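Putative p22 protein (Leishmania major, PDB 1YQF) is of unknown function but is a homologue of human p32 and belongs to the MAM33 family of mitochondrial acidic matrix proteins. Local coordinates at residues 48-53 / 176-181; 61-66 / 80-85. All coordinates share one frame; numbering follows the deposited sequence.

Contact 1 (48-53 / 176-181); sequences PTPPAG and GEFVVL
Three prolines of the loop 48-53 drape over one turn of the helix 176-181: Pro50 and Pro51 lean on the ring of Phe178, while Pro48 bridges the edge of that ring and Leu181. Phe178 CG stands anti to the backbone N (chi1 169°), which carries the ring out from the helix towards the loop. Pro50 runs beside the phenyl ring: its CB sits off-centre over the ring, 4.2 Å from the centroid of Phe178 in a CH-pi contact, while Pro50 CA comes to 3.5 Å from Phe178 CE1. Pro51 lies obliquely across the same side chain, with its CD 4.0 Å from Phe178 CB, nearer the root of the ring. At the edge, close to the ring plane, the carbonyl O of Pro48 approaches Phe178 CE1 at 3.8 Å. The loop leads from helix 23-39 into strand 55-58, the first strand of the antiparallel sheet against which helix 173-202 packs; Phe178 also touches Val56 and Tyr80 of that sheet, so one buried ring serves both loop and strands. One helical turn on, Leu181 and Pro48 pass each other antiparallel, Leu181 CB against Pro48 CG at 3.7 Å. No hydrogen bond links the segments. Proline suits such a loop, since its ring is compact, rigid and apolar and its nitrogen brings no N-H that would need a partner beside the phenyl group.

Contact 2 (61-66 / 80-85); sequences GTCTFD and YSTNQD
Backbone hydrogen bonds set the frame. Phe65 and Tyr80 form an antiparallel hydrogen-bonded pair: Phe65 N gives to Tyr80 O over 2.9 Å, and Tyr80 N returns a bond of 3.0 Å to Phe65 O, both nearly along the C=O axes. Beyond the non-hydrogen-bonded pair Thr64-Ser81, Thr82 N donates to Cys63 O in the carbonyl plane at 3.0 Å. Ser81 OG adds a weak bond to the same oxygen. Short hydroxyl side chains brace the start of one strand and the end of the other: Thr62 OG1 accepts from Thr64 N and Ser81 OG from Asn83 N, each an ST turn. Aromatic packing lies on the other side from Thr64 and Ser81. Tyr80 CG sits between the backbone N and the carbonyl carbon (chi1 62°), which lays the ring across Phe65 CB, 3.9 Å from the Tyr80 centroid; the ring planes lie within 20° of each other, but the centroids are 5.7 Å apart, so there is little stacking. The Tyr80 hydroxyl is buried without a polar partner. Thr82 CG2 makes an apolar contact with Phe65 CE1 at 3.4 Å, and Cys63 CB lies against the Thr82 hydroxyl oxygen. The amide of Asn83 bonds to Leu145 and Thr147 of a second subunit. This is the open end of a beta hairpin, strands 64-71 and 74-81, where large aromatics suit the buried face towards Phe178 and Tyr182 of helix 173-202.

Overall arrangement
Contact 1 is a surface contact, a loop laid on helix 173-202, whereas contact 2 is partly buried and ties two neighbouring strands of the sheet together. They lie about 15 Å apart, centre to centre, yet they meet directly: Phe178 CE2 is 3.7 Å from Tyr80 OH, and Val179 CG1 packs on Tyr80 CD2. Phe178 is thus shared, touching both the proline loop and Tyr80 of the hairpin. Chemistry follows place. Contact 1 has no hydrogen bond across it and holds mainly by proline rings against Phe178 and Leu181, while the strands 64-71 and 74-81 pair by backbone hydrogen bonds and add aromatic packing. Contact 2 also borders a second subunit; contact 1 meets no other chain of the assembly.

Contact 1 (48-53 / 176-181)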
ATOM      1  N   PRO A  48      25.516  13.591  11.568  1.00 41.72           N
ATOM      2  CA  PRO A  48      26.195  12.630  12.445  1.00 42.35           C
ATOM      3  C   PRO A  48      27.322  11.862  11.754  1.00 43.26           C
ATOM      4  O   PRO A  48      27.378  11.777  10.525  1.00 42.74           O
ATOM      5  CB  PRO A  48      25.065  11.678  12.846  1.00 42.27           C
ATOM      6  CG  PRO A  48      24.131  11.732  11.706  1.00 41.64           C
ATOM      7  CD  PRO A  48      24.138  13.162  11.256  1.00 41.22           C
ATOM      8  N   THR A  49      28.218  11.316  12.570  1.00 44.79           N
ATOM      9  CA  THR A  49      29.317  10.491  12.086  1.00 46.05           C
ATOM     10  C   THR A  49      28.889   9.031  12.169  1.00 46.62           C
ATOM     11  O   THR A  49      28.498   8.567  13.242  1.00 46.44           O
ATOM     12  CB  THR A  49      30.593  10.721  12.927  1.00 46.39           C
ATOM     13  OG1 THR A  49      30.314  10.525  14.321  1.00 47.23           O
ATOM     14  CG2 THR A  49      31.058  12.173  12.837  1.00 46.79           C
ATOM     15  N   PRO A  50      28.942   8.307  11.051  1.00 47.63           N
ATOM     16  CA  PRO A  50      28.502   6.906  11.035  1.00 48.50           C
ATOM     17  C   PRO A  50      29.411   6.016  11.881  1.00 49.53           C
ATOM     18  O   PRO A  50      30.614   6.282  11.915  1.00 49.65           O
ATOM     19  CB  PRO A  50      28.594   6.529   9.551  1.00 48.35           C
ATOM     20  CG  PRO A  50      29.606   7.449   8.992  1.00 47.92           C
ATOM     21  CD  PRO A  50      29.417   8.744   9.725  1.00 47.55           C
ATOM     22  N   PRO A  51      28.866   5.003  12.560  1.00 50.91           N
ATOM     23  CA  PRO A  51      29.699   4.055  13.321  1.00 51.53           C
ATOM     24  C   PRO A  51      30.790   3.398  12.469  1.00 51.78           C
ATOM     25  O   PRO A  51      30.788   3.504  11.238  1.00 51.86           O
ATOM     26  CB  PRO A  51      28.686   3.010  13.804  1.00 51.74           C
ATOM     27  CG  PRO A  51      27.403   3.756  13.888  1.00 51.61           C
ATOM     28  CD  PRO A  51      27.431   4.682  12.694  1.00 51.22           C
ATOM     29  N   ALA A  52      31.705   2.711  13.146  1.00 52.03           N
ATOM     30  CA  ALA A  52      32.899   2.143  12.513  1.00 51.97           C
ATOM     31  C   ALA A  52      32.571   1.087  11.456  1.00 51.51           C
ATOM     32  O   ALA A  52      31.768   0.185  11.698  1.00 51.40           O
ATOM     33  CB  ALA A  52      33.814   1.549  13.576  1.00 52.13           C
ATOM     34  N   GLY A  53      33.201   1.216  10.288  1.00 51.04           N
ATOM     35  CA  GLY A  53      33.060   0.253   9.210  1.00 50.63           C
ATOM     36  C   GLY A  53      32.045   0.647   8.151  1.00 50.40           C
ATOM     37  O   GLY A  53      32.285   0.454   6.958  1.00 50.21           O
ATOM     38  N   GLY A 176      21.278   2.841  15.425  1.00 39.57           N
ATOM     39  CA  GLY A 176      19.959   3.443  15.459  1.00 38.89           C
ATOM     40  C   GLY A 176      20.018   4.939  15.689  1.00 38.32           C
ATOM     41  O   GLY A 176      19.361   5.700  14.985  1.00 37.59           O
ATOM     42  N   GLU A 177      20.819   5.350  16.670  1.00 37.87           N
ATOM     43  CA  GLU A 177      21.008   6.760  17.000  1.00 37.93           C
ATOM     44  C   GLU A 177      21.570   7.514  15.801  1.00 36.08           C
ATOM     45  O   GLU A 177      21.210   8.665  15.573  1.00 35.90           O
ATOM     46  CB  GLU A 177      21.942   6.911  18.206  1.00 39.04           C
ATOM     47  CG  GLU A 177      22.226   8.348  18.624  1.00 43.37           C
ATOM     48  CD  GLU A 177      23.108   8.430  19.858  1.00 48.07           C
ATOM     49  OE1 GLU A 177      22.578   8.271  20.980  1.00 51.09           O
ATOM     50  OE2 GLU A 177      24.331   8.650  19.709  1.00 49.76           O
ATOM     51  N   PHE A 178      22.444   6.864  15.035  1.00 34.09           N
ATOM     52  CA  PHE A 178      22.959   7.456  13.804  1.00 32.48           C
ATOM     53  C   PHE A 178      21.814   7.749  12.844  1.00 31.53           C
ATOM     54  O   PHE A 178      21.666   8.875  12.385  1.00 31.56           O
ATOM     55  CB  PHE A 178      23.967   6.537  13.114  1.00 32.22           C
ATOM     56  CG  PHE A 178      24.314   6.974  11.721  1.00 30.73           C
ATOM     57  CD1 PHE A 178      25.197   8.023  11.515  1.00 29.90           C
ATOM     58  CD2 PHE A 178      23.740   6.356  10.617  1.00 30.14           C
ATOM     59  CE1 PHE A 178      25.518   8.441  10.231  1.00 28.62           C
ATOM     60  CE2 PHE A 178      24.051   6.773   9.329  1.00 29.10           C
ATOM     61  CZ  PHE A 178      24.941   7.815   9.134  1.00 28.79           C
ATOM     62  N   VAL A 179      21.011   6.727  12.548  1.00 30.16           N
ATOM     63  CA  VAL A 179      19.893   6.856  11.617  1.00 28.92           C
ATOM     64  C   VAL A 179      18.961   7.994  12.029  1.00 28.62           C
ATOM     65  O   VAL A 179      18.574   8.809  11.193  1.00 28.46           O
ATOM     66  CB  VAL A 179      19.080   5.544  11.502  1.00 28.58           C
ATOM     67  CG1 VAL A 179      17.813   5.749  10.661  1.00 27.13           C
ATOM     68  CG2 VAL A 179      19.932   4.438  10.898  1.00 28.88           C
ATOM     69  N   VAL A 180      18.603   8.037  13.310  1.00 27.93           N
ATOM     70  CA  VAL A 180      17.728   9.083  13.838  1.00 28.09           C
ATOM     71  C   VAL A 180      18.356  10.459  13.619  1.00 28.39           C
ATOM     72  O   VAL A 180      17.697  11.376  13.140  1.00 28.62           O
ATOM     73  CB  VAL A 180      17.444   8.890  15.352  1.00 27.90           C
ATOM     74  CG1 VAL A 180      16.615  10.045  15.909  1.00 27.61           C
ATOM     75  CG2 VAL A 180      16.716   7.585  15.605  1.00 27.86           C
ATOM     76  N   LEU A 181      19.631  10.582  13.973  1.00 28.78           N
ATOM     77  CA  LEU A 181      20.367  11.839  13.855  1.00 29.06           C
ATOM     78  C   LEU A 181      20.574  12.251  12.402  1.00 29.17           C
ATOM     79  O   LEU A 181      20.536  13.436  12.080  1.00 29.36           O
ATOM     80  CB  LEU A 181      21.733  11.733  14.547  1.00 29.07           C
ATOM     81  CG  LEU A 181      21.769  11.788  16.077  1.00 29.40           C
ATOM     82  CD1 LEU A 181      23.202  11.606  16.561  1.00 30.17           C
ATOM     83  CD2 LEU A 181      21.184  13.089  16.617  1.00 28.76           C
TER

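Contact 2 (61-66 / 80-85)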
ATOM      1  N   GLY A  61      19.169  10.901  -6.037  1.00 45.47           N
ATOM      2  CA  GLY A  61      17.979  11.733  -6.164  1.00 43.98           C
ATOM      3  C   GLY A  61      16.861  11.458  -5.166  1.00 42.40           C
ATOM      4  O   GLY A  61      15.835  12.142  -5.197  1.00 42.25           O
ATOM      5  N   THR A  62      17.056  10.480  -4.278  1.00 40.10           N
ATOM      6  CA  THR A  62      16.007  10.052  -3.350  1.00 38.27           C
ATOM      7  C   THR A  62      16.379  10.320  -1.897  1.00 37.17           C
ATOM      8  O   THR A  62      17.475  10.781  -1.597  1.00 36.76           O
ATOM      9  CB  THR A  62      15.699   8.545  -3.520  1.00 38.00           C
ATOM     10  OG1 THR A  62      16.773   7.755  -2.991  1.00 37.04           O
ATOM     11  CG2 THR A  62      15.616   8.145  -4.992  1.00 37.21           C
ATOM     12  N   CYS A  63      15.442  10.010  -1.006  1.00 35.93           N
ATOM     13  CA  CYS A  63      15.649  10.110   0.435  1.00 35.23           C
ATOM     14  C   CYS A  63      15.976   8.743   1.040  1.00 34.42           C
ATOM     15  O   CYS A  63      15.870   8.551   2.245  1.00 34.00           O
ATOM     16  CB  CYS A  63      14.408  10.709   1.094  1.00 35.15           C
ATOM     17  SG  CYS A  63      14.361  12.500   0.924  1.00 37.17           S
ATOM     18  N   THR A  64      16.381   7.802   0.191  1.00 33.75           N
ATOM     19  CA  THR A  64      16.768   6.468   0.622  1.00 33.36           C
ATOM     20  C   THR A  64      18.282   6.399   0.783  1.00 33.69           C
ATOM     21  O   THR A  64      19.024   6.881  -0.068  1.00 33.71           O
ATOM     22  CB  THR A  64      16.321   5.432  -0.410  1.00 32.92           C
ATOM     23  OG1 THR A  64      14.912   5.551  -0.635  1.00 32.90           O
ATOM     24  CG2 THR A  64      16.493   4.018   0.127  1.00 32.47           C
ATOM     25  N   PHE A  65      18.729   5.789   1.873  1.00 34.22           N
ATOM     26  CA  PHE A  65      20.151   5.640   2.153  1.00 34.81           C
ATOM     27  C   PHE A  65      20.470   4.211   2.569  1.00 34.73           C
ATOM     28  O   PHE A  65      19.687   3.561   3.252  1.00 34.58           O
ATOM     29  CB  PHE A  65      20.584   6.602   3.259  1.00 35.15           C
ATOM     30  CG  PHE A  65      20.427   8.051   2.901  1.00 37.21           C
ATOM     31  CD1 PHE A  65      19.208   8.694   3.075  1.00 39.70           C
ATOM     32  CD2 PHE A  65      21.501   8.778   2.400  1.00 39.31           C
ATOM     33  CE1 PHE A  65      19.056  10.043   2.747  1.00 40.80           C
ATOM     34  CE2 PHE A  65      21.360  10.130   2.072  1.00 40.53           C
ATOM     35  CZ  PHE A  65      20.136  10.761   2.246  1.00 40.93           C
ATOM     36  N   ASP A  66      21.635   3.742   2.146  1.00 35.11           N
ATOM     37  CA  ASP A  66      22.127   2.418   2.485  1.00 35.53           C
ATOM     38  C   ASP A  66      23.424   2.559   3.262  1.00 35.93           C
ATOM     39  O   ASP A  66      24.344   3.244   2.823  1.00 35.92           O
ATOM     40  CB  ASP A  66      22.403   1.618   1.212  1.00 35.54           C
ATOM     41  CG  ASP A  66      21.153   1.029   0.608  1.00 35.71           C
ATOM     42  OD1 ASP A  66      20.037   1.412   1.022  1.00 37.46           O
ATOM     43  OD2 ASP A  66      21.196   0.171  -0.297  1.00 36.38           O
ATOM     44  N   TYR A  80      17.381   2.733   5.058  1.00 30.73           N
ATOM     45  CA  TYR A  80      16.383   3.591   5.685  1.00 31.56           C
ATOM     46  C   TYR A  80      16.048   4.770   4.795  1.00 32.45           C
ATOM     47  O   TYR A  80      16.757   5.062   3.834  1.00 32.95           O
ATOM     48  CB  TYR A  80      16.888   4.108   7.029  1.00 31.46           C
ATOM     49  CG  TYR A  80      18.136   4.950   6.925  1.00 31.99           C
ATOM     50  CD1 TYR A  80      19.378   4.359   6.732  1.00 32.60           C
ATOM     51  CD2 TYR A  80      18.076   6.339   7.020  1.00 32.72           C
ATOM     52  CE1 TYR A  80      20.529   5.125   6.631  1.00 33.66           C
ATOM     53  CE2 TYR A  80      19.226   7.115   6.926  1.00 32.97           C
ATOM     54  CZ  TYR A  80      20.448   6.500   6.732  1.00 33.39           C
ATOM     55  OH  TYR A  80      21.594   7.255   6.630  1.00 34.46           O
ATOM     56  N   SER A  81      14.964   5.450   5.143  1.00 33.35           N
ATOM     57  CA  SER A  81      14.523   6.645   4.443  1.00 34.01           C
ATOM     58  C   SER A  81      14.479   7.792   5.443  1.00 35.65           C
ATOM     59  O   SER A  81      14.132   7.591   6.612  1.00 35.83           O
ATOM     60  CB  SER A  81      13.137   6.420   3.828  1.00 33.63           C
ATOM     61  OG  SER A  81      12.656   7.596   3.194  1.00 32.52           O
ATOM     62  N   THR A  82      14.828   8.993   4.988  1.00 37.57           N
ATOM     63  CA  THR A  82      14.764  10.183   5.837  1.00 39.40           C
ATOM     64  C   THR A  82      13.405  10.870   5.704  1.00 41.59           C
ATOM     65  O   THR A  82      13.180  11.925   6.292  1.00 41.28           O
ATOM     66  CB  THR A  82      15.892  11.165   5.486  1.00 38.98           C
ATOM     67  OG1 THR A  82      15.759  11.606   4.121  1.00 39.69           O
ATOM     68  CG2 THR A  82      17.247  10.478   5.534  1.00 38.16           C
ATOM     69  N   ASN A  83      12.513  10.268   4.917  1.00 44.79           N
ATOM     70  CA  ASN A  83      11.125  10.713   4.834  1.00 47.56           C
ATOM     71  C   ASN A  83      10.380  10.294   6.088  1.00 51.32           C
ATOM     72  O   ASN A  83      10.635   9.224   6.651  1.00 51.51           O
ATOM     73  CB  ASN A  83      10.420  10.122   3.606  1.00 46.97           C
ATOM     74  CG  ASN A  83      10.621  10.954   2.354  1.00 45.95           C
ATOM     75  OD1 ASN A  83      10.689  12.183   2.419  1.00 42.87           O
ATOM     76  ND2 ASN A  83      10.711  10.287   1.204  1.00 44.29           N
ATOM     77  N   GLN A  84       9.451  11.142   6.508  1.00 56.02           N
ATOM     78  CA  GLN A  84       8.652  10.888   7.700  1.00 59.85           C
ATOM     79  C   GLN A  84       7.175  10.811   7.329  1.00 63.26           C
ATOM     80  O   GLN A  84       6.701  11.543   6.446  1.00 63.45           O
ATOM     81  CB  GLN A  84       8.888  11.977   8.750  1.00 60.01           C
ATOM     82  CG  GLN A  84       8.649  13.391   8.252  1.00 60.43           C
ATOM     83  CD  GLN A  84       9.460  14.433   9.004  1.00 61.53           C
ATOM     84  OE1 GLN A  84       9.552  14.390  10.233  1.00 62.27           O
ATOM     85  NE2 GLN A  84      10.042  15.378   8.267  1.00 61.45           N
ATOM     86  N   ASP A  85       6.461   9.908   8.000  1.00 67.50           N
ATOM     87  CA  ASP A  85       5.031   9.720   7.779  1.00 70.88           C
ATOM     88  C   ASP A  85       4.265  10.812   8.529  1.00 72.97           C
ATOM     89  O   ASP A  85       4.644  11.182   9.645  1.00 73.40           O
ATOM     90  CB  ASP A  85       4.618   8.330   8.276  1.00 71.43           C
ATOM     91  CG  ASP A  85       3.350   7.809   7.605  1.00 72.97           C
ATOM     92  OD1 ASP A  85       2.653   8.486   6.817  1.00 74.26           O
ATOM     93  OD2 ASP A  85       2.981   6.642   7.866  1.00 74.74           O
TER